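Local coordinates for molybdopterin-guanine dinucleotide biosynthesis protein B (Bacillus subtilis subsp. spizizenii, PDB 4OYH), which probably binds GTP, hydrolyses it weakly, and may act as an adapter in the making and use of the molybdopterin-guanine dinucleotide cofactor, at residues 31-36 / 162-167; 37-42 / 166-171; 72-75 / 80-83. The protein carries 2 engineered substitutions. One frame throughout, in Å; residues are numbered along the deposited sequence.

Interaction 1. Residues 31-36 / 162-167. Engineered in segment 162-167: Leu166 (natural residue Phe).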
ATOM      1  N   LEU A  31      14.947  -7.051  11.188  1.00 30.34           N
ATOM      2  CA  LEU A  31      13.550  -6.807  11.503  1.00 32.42           C
ATOM      3  C   LEU A  31      13.054  -7.662  12.682  1.00 40.61           C
ATOM      4  O   LEU A  31      12.317  -7.158  13.541  1.00 37.07           O
ATOM      5  CB  LEU A  31      12.679  -7.041  10.286  1.00 31.40           C
ATOM      6  CG  LEU A  31      12.910  -6.061   9.145  1.00 38.53           C
ATOM      7  CD1 LEU A  31      12.115  -6.475   7.905  1.00 26.57           C
ATOM      8  CD2 LEU A  31      12.549  -4.638   9.578  1.00 34.85           C
ATOM      9  N   GLU A  32      13.478  -8.922  12.736  1.00 37.08           N
ATOM     10  CA  GLU A  32      13.124  -9.825  13.837  1.00 47.53           C
ATOM     11  C   GLU A  32      13.565  -9.172  15.140  1.00 55.68           C
ATOM     12  O   GLU A  32      12.770  -8.979  16.057  1.00 51.16           O
ATOM     13  CB  GLU A  32      13.775 -11.214  13.660  1.00 60.30           C
ATOM     14  CG  GLU A  32      13.163 -12.079  12.509  1.00 70.59           C
ATOM     15  CD  GLU A  32      14.144 -13.066  11.826  1.00 77.30           C
ATOM     16  OE1 GLU A  32      13.708 -13.850  10.950  1.00 81.31           O
ATOM     17  OE2 GLU A  32      15.347 -13.060  12.150  1.00 86.53           O
ATOM     18  N   LYS A  33      14.824  -8.765  15.200  1.00 52.34           N
ATOM     19  CA  LYS A  33      15.320  -8.168  16.419  1.00 51.18           C
ATOM     20  C   LYS A  33      14.666  -6.818  16.734  1.00 46.10           C
ATOM     21  O   LYS A  33      14.605  -6.449  17.891  1.00 51.30           O
ATOM     22  CB  LYS A  33      16.839  -8.018  16.372  1.00 56.20           C
ATOM     23  CG  LYS A  33      17.461  -8.025  17.761  1.00 69.12           C
ATOM     24  CD  LYS A  33      18.919  -8.469  17.757  1.00 72.66           C
ATOM     25  CE  LYS A  33      19.477  -8.575  19.180  1.00 71.19           C
ATOM     26  NZ  LYS A  33      20.980  -8.592  19.243  1.00 78.09           N
ATOM     27  N   ALA A  34      14.159  -6.097  15.742  1.00 42.49           N
ATOM     28  CA  ALA A  34      13.437  -4.849  16.018  1.00 52.35           C
ATOM     29  C   ALA A  34      12.022  -5.071  16.620  1.00 48.45           C
ATOM     30  O   ALA A  34      11.538  -4.235  17.393  1.00 43.00           O
ATOM     31  CB  ALA A  34      13.324  -4.010  14.748  1.00 43.13           C
ATOM     32  N   SER A  35      11.367  -6.164  16.235  1.00 39.91           N
ATOM     33  CA  SER A  35      10.087  -6.580  16.824  1.00 55.21           C
ATOM     34  C   SER A  35      10.220  -6.676  18.342  1.00 58.72           C
ATOM     35  O   SER A  35       9.719  -5.807  19.060  1.00 61.80           O
ATOM     36  CB  SER A  35       9.635  -7.923  16.247  1.00 67.81           C
ATOM     37  OG  SER A  35       9.398  -7.830  14.851  1.00 51.99           O
ATOM     38  N   GLU A  36      10.925  -7.699  18.831  1.00 59.37           N
ATOM     39  CA  GLU A  36      11.512  -7.623  20.178  1.00 58.87           C
ATOM     40  C   GLU A  36      12.162  -6.241  20.242  1.00 62.02           C
ATOM     41  O   GLU A  36      12.615  -5.755  19.229  1.00 67.76           O
ATOM     42  CB  GLU A  36      12.536  -8.726  20.425  1.00 62.99           C
ATOM     43  CG  GLU A  36      12.163 -10.079  19.839  1.00 91.03           C
ATOM     44  CD  GLU A  36      10.822 -10.605  20.363  1.00113.35           C
ATOM     45  OE1 GLU A  36      10.371 -10.147  21.438  1.00117.81           O
ATOM     46  OE2 GLU A  36      10.216 -11.481  19.701  1.00113.85           O
ATOM     47  N   VAL A 162      26.931  -8.366  15.733  1.00 47.82           N
ATOM     48  CA  VAL A 162      27.264  -6.965  15.971  1.00 51.17           C
ATOM     49  C   VAL A 162      26.791  -6.123  14.785  1.00 42.99           C
ATOM     50  O   VAL A 162      26.325  -5.012  14.975  1.00 34.87           O
ATOM     51  CB  VAL A 162      28.778  -6.767  16.181  1.00 48.63           C
ATOM     52  CG1 VAL A 162      29.103  -5.304  16.405  1.00 40.55           C
ATOM     53  CG2 VAL A 162      29.238  -7.581  17.365  1.00 47.83           C
ATOM     54  N   ALA A 163      26.889  -6.681  13.577  1.00 36.62           N
ATOM     55  CA  ALA A 163      26.522  -5.963  12.370  1.00 43.34           C
ATOM     56  C   ALA A 163      25.035  -5.710  12.328  1.00 37.30           C
ATOM     57  O   ALA A 163      24.637  -4.656  11.887  1.00 27.61           O
ATOM     58  CB  ALA A 163      26.970  -6.722  11.110  1.00 38.80           C
ATOM     59  N   VAL A 164      24.198  -6.640  12.785  1.00 37.54           N
ATOM     60  CA  VAL A 164      22.784  -6.296  12.840  1.00 42.26           C
ATOM     61  C   VAL A 164      22.535  -5.333  14.012  1.00 29.61           C
ATOM     62  O   VAL A 164      21.650  -4.476  13.925  1.00 33.72           O
ATOM     63  CB  VAL A 164      21.821  -7.523  12.941  1.00 53.22           C
ATOM     64  CG1 VAL A 164      22.459  -8.812  12.424  1.00 51.72           C
ATOM     65  CG2 VAL A 164      21.276  -7.673  14.321  1.00 47.63           C
ATOM     66  N   ASP A 165      23.321  -5.453  15.078  1.00 31.40           N
ATOM     67  CA  ASP A 165      23.208  -4.557  16.251  1.00 34.19           C
ATOM     68  C   ASP A 165      23.679  -3.145  15.885  1.00 44.62           C
ATOM     69  O   ASP A 165      23.173  -2.151  16.404  1.00 36.32           O
ATOM     70  CB  ASP A 165      24.029  -5.076  17.446  1.00 43.92           C
ATOM     71  CG  ASP A 165      23.344  -6.239  18.207  1.00 69.30           C
ATOM     72  OD1 ASP A 165      22.131  -6.483  18.015  1.00 75.40           O
ATOM     73  OD2 ASP A 165      24.026  -6.905  19.024  1.00 84.96           O
ATOM     74  N   LEU A 166      24.645  -3.062  14.976  1.00 38.94           N
ATOM     75  CA  LEU A 166      25.127  -1.783  14.521  1.00 42.74           C
ATOM     76  C   LEU A 166      23.993  -1.106  13.782  1.00 34.08           C
ATOM     77  O   LEU A 166      23.803   0.087  13.900  1.00 33.27           O
ATOM     78  CB  LEU A 166      26.381  -1.938  13.641  1.00 32.89           C
ATOM     79  CG  LEU A 166      26.962  -0.669  13.015  1.00 28.76           C
ATOM     80  CD1 LEU A 166      28.399  -0.858  12.681  1.00 37.00           C
ATOM     81  CD2 LEU A 166      26.273  -0.282  11.726  1.00 31.76           C
ATOM     82  N   VAL A 167      23.203  -1.851  13.040  1.00 34.20           N
ATOM     83  CA  VAL A 167      22.167  -1.185  12.271  1.00 37.10           C
ATOM     84  C   VAL A 167      21.072  -0.672  13.193  1.00 31.61           C
ATOM     85  O   VAL A 167      20.538   0.412  12.994  1.00 31.29           O
ATOM     86  CB  VAL A 167      21.565  -2.103  11.205  1.00 29.43           C
ATOM     87  CG1 VAL A 167      20.404  -1.406  10.506  1.00 28.06           C
ATOM     88  CG2 VAL A 167      22.601  -2.486  10.190  1.00 30.14           C
TER
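Lys33 reaches across from the C-terminal end of helix 23-35 to Asp165 on helix 161-171, and its NZ lies 2.7 Å from Asp165 OD1, a hydrogen bond within a salt bridge. The ammonium approaches from the side of the second oxygen, on the syn lone pair of OD1, yet the grip is uneven: NZ to Asp165 OD2 is 3.5 Å. The lysine chain adds an apolar touch, Lys33 CD resting against Val164 CG2 at 4.2 Å. The reach follows from the torsions: Lys33 CG lies roughly anti to the backbone N (chi1 -153°) and the chain stays extended beyond it, spanning backbones whose nearest CA atoms, those of Lys33 and Val164, are 8.5 Å apart. On the other side, Asp165 has CG anti to its carbonyl carbon (chi1 -78°), and its carboxylate swings towards the lysine. An alanine at Lys33 is likely to leave the Asp165 carboxylate without this counter-charge and to bare part of Val164. Further out, Val164 and Val167 pack on Phe26 and Ile30 of helix 23-35, whereas Ala34 turns to Leu41 of the adjoining strand. Because the bridging side chains are only partly buried, the contact reads as a charged clasp along the margin of an apolar helix-helix seam, where solvent would probably weaken the ion pair's contribution.

Interaction 2. Residues 37-42 / 166-171; sequences QGLNLG and LVLSQL. Engineered in segment 166-171: Leu166 (natural residue Phe).
Leu39 and Leu41 meet Leu168 and Leu171 in two main leucine-on-leucine contacts that join helix 161-171 to the run leading into strand 41-46, the edge strand, within this chain, of the parallel sheet of a P-loop NTPase fold. The pairs differ in how they are turned. Leu39 and Leu168 cross obliquely and meet methyl to methyl, CD2 of Leu39 being 3.9 Å from CD2 of Leu168. Leu41 and Leu171 stand at about a right angle, and there one methyl faces a fork: Leu171 CD1 is 3.6 Å from Leu41 CD1 and 3.9 Å from Leu41 CD2. Backbone direction and rotamer together account for the meeting. Both helix leucines hold CG anti to the carbonyl carbon (chi1 -74° at Leu168, -60° at Leu171), and at Leu168 it is the branch end, more than the first bond, that closes on the loop. Leu39 and Leu41 set CG anti to the backbone N instead, which carries their methyls towards the helix.

The surroundings extend the apolar layer. Ala34 of helix 23-35 touches both Leu39 and Leu41, Cys105 of the next strand does the same, and Val13 of strand 12-16 packs on Leu171. Asn40, between the two leucines, gives its ND2 to the carbonyl of Glu102; Glu102 and Asp104 probably belong to the GTP site, as in a close relative, and Leu39 lies near the latter. Across the contact, every close contact is carbon on carbon, down to the looser touch of Leu39 CD2 on Leu171 CB at 4.5 Å.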
ATOM      1  N   GLN A  37      12.185  -5.597  21.398  1.00 57.37           N
ATOM      2  CA  GLN A  37      12.573  -4.176  21.503  1.00 59.47           C
ATOM      3  C   GLN A  37      11.455  -3.223  21.095  1.00 52.58           C
ATOM      4  O   GLN A  37      11.571  -2.029  21.305  1.00 62.96           O
ATOM      5  CB  GLN A  37      13.813  -3.830  20.667  1.00 51.96           C
ATOM      6  CG  GLN A  37      14.941  -4.840  20.773  1.00 58.25           C
ATOM      7  CD  GLN A  37      16.302  -4.254  20.494  1.00 61.51           C
ATOM      8  OE1 GLN A  37      16.514  -3.049  20.610  1.00 72.52           O
ATOM      9  NE2 GLN A  37      17.247  -5.116  20.145  1.00 62.63           N
ATOM     10  N   GLY A  38      10.371  -3.730  20.523  1.00 56.42           N
ATOM     11  CA  GLY A  38       9.210  -2.892  20.269  1.00 58.39           C
ATOM     12  C   GLY A  38       9.473  -1.708  19.361  1.00 59.76           C
ATOM     13  O   GLY A  38       8.634  -0.817  19.214  1.00 66.57           O
ATOM     14  N   LEU A  39      10.646  -1.709  18.742  1.00 62.03           N
ATOM     15  CA  LEU A  39      11.024  -0.670  17.814  1.00 57.92           C
ATOM     16  C   LEU A  39      10.025  -0.676  16.659  1.00 57.40           C
ATOM     17  O   LEU A  39       9.575  -1.735  16.230  1.00 60.29           O
ATOM     18  CB  LEU A  39      12.457  -0.899  17.347  1.00 60.07           C
ATOM     19  CG  LEU A  39      12.990   0.066  16.294  1.00 63.31           C
ATOM     20  CD1 LEU A  39      13.109   1.494  16.826  1.00 66.39           C
ATOM     21  CD2 LEU A  39      14.321  -0.448  15.780  1.00 54.31           C
ATOM     22  N   ASN A  40       9.648   0.507  16.187  1.00 57.60           N
ATOM     23  CA  ASN A  40       8.568   0.635  15.198  1.00 59.61           C
ATOM     24  C   ASN A  40       9.137   1.104  13.839  1.00 55.01           C
ATOM     25  O   ASN A  40       9.280   2.299  13.526  1.00 44.20           O
ATOM     26  CB  ASN A  40       7.488   1.570  15.754  1.00 62.69           C
ATOM     27  CG  ASN A  40       6.507   2.037  14.719  1.00 59.71           C
ATOM     28  OD1 ASN A  40       6.261   1.376  13.705  1.00 65.47           O
ATOM     29  ND2 ASN A  40       5.929   3.203  14.971  1.00 69.28           N
ATOM     30  N   LEU A  41       9.462   0.114  13.031  1.00 33.98           N
ATOM     31  CA  LEU A  41      10.378   0.297  11.941  1.00 40.35           C
ATOM     32  C   LEU A  41       9.752  -0.224  10.653  1.00 33.88           C
ATOM     33  O   LEU A  41       9.192  -1.305  10.632  1.00 37.86           O
ATOM     34  CB  LEU A  41      11.689  -0.406  12.281  1.00 36.96           C
ATOM     35  CG  LEU A  41      12.692  -0.773  11.173  1.00 33.21           C
ATOM     36  CD1 LEU A  41      13.518   0.398  10.663  1.00 23.99           C
ATOM     37  CD2 LEU A  41      13.569  -1.804  11.740  1.00 30.45           C
ATOM     38  N   GLY A  42       9.823   0.588   9.606  1.00 29.58           N
ATOM     39  CA  GLY A  42       9.286   0.245   8.311  1.00 26.92           C
ATOM     40  C   GLY A  42      10.358  -0.397   7.450  1.00 26.10           C
ATOM     41  O   GLY A  42      11.520  -0.378   7.774  1.00 29.00           O
ATOM     42  N   LEU A 166      24.645  -3.062  14.976  1.00 38.94           N
ATOM     43  CA  LEU A 166      25.127  -1.783  14.521  1.00 42.74           C
ATOM     44  C   LEU A 166      23.993  -1.106  13.782  1.00 34.08           C
ATOM     45  O   LEU A 166      23.803   0.087  13.900  1.00 33.27           O
ATOM     46  CB  LEU A 166      26.381  -1.938  13.641  1.00 32.89           C
ATOM     47  CG  LEU A 166      26.962  -0.669  13.015  1.00 28.76           C
ATOM     48  CD1 LEU A 166      28.399  -0.858  12.681  1.00 37.00           C
ATOM     49  CD2 LEU A 166      26.273  -0.282  11.726  1.00 31.76           C
ATOM     50  N   VAL A 167      23.203  -1.851  13.040  1.00 34.20           N
ATOM     51  CA  VAL A 167      22.167  -1.185  12.271  1.00 37.10           C
ATOM     52  C   VAL A 167      21.072  -0.672  13.193  1.00 31.61           C
ATOM     53  O   VAL A 167      20.538   0.412  12.994  1.00 31.29           O
ATOM     54  CB  VAL A 167      21.565  -2.103  11.205  1.00 29.43           C
ATOM     55  CG1 VAL A 167      20.404  -1.406  10.506  1.00 28.06           C
ATOM     56  CG2 VAL A 167      22.601  -2.486  10.190  1.00 30.14           C
ATOM     57  N   LEU A 168      20.771  -1.443  14.225  1.00 36.52           N
ATOM     58  CA  LEU A 168      19.680  -1.109  15.118  1.00 32.35           C
ATOM     59  C   LEU A 168      20.012   0.085  15.967  1.00 35.25           C
ATOM     60  O   LEU A 168      19.138   0.895  16.318  1.00 42.58           O
ATOM     61  CB  LEU A 168      19.336  -2.312  15.991  1.00 42.51           C
ATOM     62  CG  LEU A 168      18.591  -3.402  15.223  1.00 36.89           C
ATOM     63  CD1 LEU A 168      18.753  -4.760  15.864  1.00 64.52           C
ATOM     64  CD2 LEU A 168      17.157  -3.045  15.166  1.00 38.43           C
ATOM     65  N   SER A 169      21.280   0.240  16.279  1.00 30.82           N
ATOM     66  CA  SER A 169      21.662   1.355  17.120  1.00 41.98           C
ATOM     67  C   SER A 169      21.503   2.617  16.293  1.00 42.89           C
ATOM     68  O   SER A 169      21.141   3.668  16.839  1.00 42.19           O
ATOM     69  CB  SER A 169      23.095   1.196  17.677  1.00 45.60           C
ATOM     70  OG  SER A 169      24.071   1.715  16.785  1.00 62.02           O
ATOM     71  N   GLN A 170      21.723   2.522  14.977  1.00 37.03           N
ATOM     72  CA  GLN A 170      21.604   3.715  14.135  1.00 37.30           C
ATOM     73  C   GLN A 170      20.141   4.002  13.907  1.00 39.15           C
ATOM     74  O   GLN A 170      19.750   5.145  13.748  1.00 40.92           O
ATOM     75  CB  GLN A 170      22.314   3.554  12.782  1.00 45.98           C
ATOM     76  CG  GLN A 170      23.777   3.108  12.848  1.00 43.39           C
ATOM     77  CD  GLN A 170      24.621   4.008  13.692  1.00 43.08           C
ATOM     78  OE1 GLN A 170      24.838   5.170  13.369  1.00 35.12           O
ATOM     79  NE2 GLN A 170      25.098   3.481  14.787  1.00 43.91           N
ATOM     80  N   LEU A 171      19.316   2.962  13.870  1.00 29.85           N
ATOM     81  CA  LEU A 171      17.882   3.204  13.749  1.00 32.26           C
ATOM     82  C   LEU A 171      17.300   3.738  15.068  1.00 40.85           C
ATOM     83  O   LEU A 171      16.213   4.294  15.050  1.00 31.25           O
ATOM     84  CB  LEU A 171      17.166   1.944  13.305  1.00 29.78           C
ATOM     85  CG  LEU A 171      17.626   1.371  11.941  1.00 30.55           C
ATOM     86  CD1 LEU A 171      16.989   0.026  11.688  1.00 28.30           C
ATOM     87  CD2 LEU A 171      17.316   2.323  10.811  1.00 27.25           C
TER

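Interaction 3. Residues 72-75 / 80-83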
ATOM      1  N   VAL A  72      -4.746   4.306  -7.815  1.00 31.36           N
ATOM      2  CA  VAL A  72      -4.596   4.079  -6.384  1.00 31.57           C
ATOM      3  C   VAL A  72      -5.752   3.188  -5.935  1.00 28.63           C
ATOM      4  O   VAL A  72      -6.909   3.618  -5.924  1.00 26.29           O
ATOM      5  CB  VAL A  72      -4.588   5.407  -5.640  1.00 27.94           C
ATOM      6  CG1 VAL A  72      -4.437   5.223  -4.129  1.00 25.72           C
ATOM      7  CG2 VAL A  72      -3.487   6.287  -6.213  1.00 34.80           C
ATOM      8  N   THR A  73      -5.442   1.942  -5.603  1.00 25.82           N
ATOM      9  CA  THR A  73      -6.470   0.955  -5.187  1.00 26.15           C
ATOM     10  C   THR A  73      -6.032   0.206  -3.930  1.00 22.91           C
ATOM     11  O   THR A  73      -4.851  -0.000  -3.717  1.00 19.51           O
ATOM     12  CB  THR A  73      -6.763  -0.130  -6.289  1.00 39.11           C
ATOM     13  OG1 THR A  73      -5.631  -0.979  -6.429  1.00 32.21           O
ATOM     14  CG2 THR A  73      -7.087   0.459  -7.650  1.00 43.95           C
ATOM     15  N   ALA A  74      -6.980  -0.246  -3.120  1.00 25.70           N
ATOM     16  CA  ALA A  74      -6.641  -0.930  -1.867  1.00 20.64           C
ATOM     17  C   ALA A  74      -7.726  -1.848  -1.286  1.00 27.64           C
ATOM     18  O   ALA A  74      -8.932  -1.728  -1.588  1.00 19.66           O
ATOM     19  CB  ALA A  74      -6.255   0.086  -0.833  1.00 28.66           C
ATOM     20  N   VAL A  75      -7.255  -2.782  -0.462  1.00 20.28           N
ATOM     21  CA  VAL A  75      -8.115  -3.640   0.348  1.00 22.19           C
ATOM     22  C   VAL A  75      -7.755  -3.511   1.805  1.00 21.37           C
ATOM     23  O   VAL A  75      -6.576  -3.536   2.156  1.00 22.57           O
ATOM     24  CB  VAL A  75      -8.003  -5.112  -0.029  1.00 28.18           C
ATOM     25  CG1 VAL A  75      -9.101  -5.925   0.688  1.00 26.90           C
ATOM     26  CG2 VAL A  75      -8.145  -5.258  -1.479  1.00 33.07           C
ATOM     27  N   VAL A  80      -5.269  -4.645   8.505  1.00 31.81           N
ATOM     28  CA  VAL A  80      -4.184  -4.598   7.527  1.00 37.83           C
ATOM     29  C   VAL A  80      -4.668  -4.093   6.166  1.00 33.10           C
ATOM     30  O   VAL A  80      -5.677  -4.520   5.610  1.00 31.10           O
ATOM     31  CB  VAL A  80      -3.441  -5.973   7.408  1.00 44.48           C
ATOM     32  CG1 VAL A  80      -4.114  -7.027   8.207  1.00 43.47           C
ATOM     33  CG2 VAL A  80      -3.232  -6.401   5.980  1.00 40.12           C
ATOM     34  N   LEU A  81      -3.915  -3.109   5.695  1.00 29.53           N
ATOM     35  CA  LEU A  81      -4.138  -2.430   4.450  1.00 28.13           C
ATOM     36  C   LEU A  81      -3.207  -3.031   3.427  1.00 24.57           C
ATOM     37  O   LEU A  81      -2.034  -3.247   3.715  1.00 24.05           O
ATOM     38  CB  LEU A  81      -3.875  -0.932   4.607  1.00 26.58           C
ATOM     39  CG  LEU A  81      -3.918  -0.086   3.331  1.00 23.32           C
ATOM     40  CD1 LEU A  81      -5.302  -0.028   2.807  1.00 29.12           C
ATOM     41  CD2 LEU A  81      -3.421   1.304   3.634  1.00 33.32           C
ATOM     42  N   GLN A  82      -3.758  -3.363   2.269  1.00 22.46           N
ATOM     43  CA  GLN A  82      -2.972  -3.790   1.120  1.00 29.67           C
ATOM     44  C   GLN A  82      -3.248  -2.795   0.030  1.00 20.43           C
ATOM     45  O   GLN A  82      -4.370  -2.652  -0.461  1.00 20.90           O
ATOM     46  CB  GLN A  82      -3.322  -5.214   0.673  1.00 25.93           C
ATOM     47  CG  GLN A  82      -2.107  -6.098   0.467  1.00 59.97           C
ATOM     48  CD  GLN A  82      -2.023  -7.267   1.441  1.00 69.85           C
ATOM     49  OE1 GLN A  82      -1.691  -7.098   2.613  1.00 62.97           O
ATOM     50  NE2 GLN A  82      -2.297  -8.470   0.938  1.00 76.22           N
ATOM     51  N   LEU A  83      -2.223  -2.052  -0.306  1.00 23.51           N
ATOM     52  CA  LEU A  83      -2.385  -0.882  -1.164  1.00 20.87           C
ATOM     53  C   LEU A  83      -1.455  -0.952  -2.371  1.00 14.13           C
ATOM     54  O   LEU A  83      -0.270  -1.241  -2.251  1.00 16.36           O
ATOM     55  CB  LEU A  83      -2.131   0.374  -0.300  1.00 17.77           C
ATOM     56  CG  LEU A  83      -2.181   1.816  -0.818  1.00 33.18           C
ATOM     57  CD1 LEU A  83      -0.939   2.121  -1.566  1.00 21.90           C
ATOM     58  CD2 LEU A  83      -3.348   2.138  -1.670  1.00 40.17           C
TER
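Ala74 offers the hollow on one face of this two-stranded beta hairpin, and two leucines of the facing strand close over it. Leu83 CD2 settles 3.7 Å from the Ala74 CB, and Leu81 CD1 reaches the same methyl at 3.8 Å, so two larger side-chain ends meet the small methyl from directions roughly at right angles. Leu83 gets there by setting CG anti to its backbone N (chi1 179°), which brings its CD2 branch over the neighbouring strand. That branch also fills the step beside Ala74: it lies 4.1 Å from Val72 CG1, approached at a slant, and 3.3 Å from Thr73 O. Leu83 CD2 thus bridges Val72 and Ala74, while Leu81 covers the alanine from a second direction.

Ala74 and Leu83 form a non-hydrogen-bonded antiparallel pair, their CA atoms 4.3 Å apart. The adjacent pair, Val75 and Gln82, is the hydrogen-bonded kind, closed by two reciprocal bonds. Val75 N donates to Gln82 O at 2.9 Å (164° at the hydrogen). Gln82 N donates to Val75 O at 2.8 Å (170°). On this second face the Val75 side chain has little of Gln82 to lean on, since the glutamine chain is bent at chi2 and its amide turns off from the neighbouring strand. Thr73 uses its hydroxyl with Asp63 and with Thr84 further along the hairpin.

Partners from the second subunit complete the relief. Tyr98 of that subunit packs on Val72 and Ala74, its Leu97 on Leu81, and a strand of the same neighbour pairs in parallel with the hairpin, carrying the sheet across the interface. The chemistry is therefore divided: main-chain bonds fix the register, while the leucine-over-alanine face supplies an apolar surface for the dimer partner.

Interactions 1 and 2 are neighbours, with centres 6 Å apart, and both use helix 161-171, which meets helix 23-35 in one and the run into strand 41-46 in the other. Their join is direct: Lys33 CB touches Leu168 CD1 at 3.8 Å. Chemistry follows burial, since the partly exposed 31-36 / 162-167 contact turns on an ion pair and the buried 37-42 / 166-171 contact chiefly on leucines. Interaction 3 stands apart, its centre 28 Å from that of interaction 1 and 26 Å from that of interaction 2. Buried as well, it combines main-chain bonding with apolar packing, and the second subunit helps cover it; interactions 1 and 2 touch that subunit more marginally.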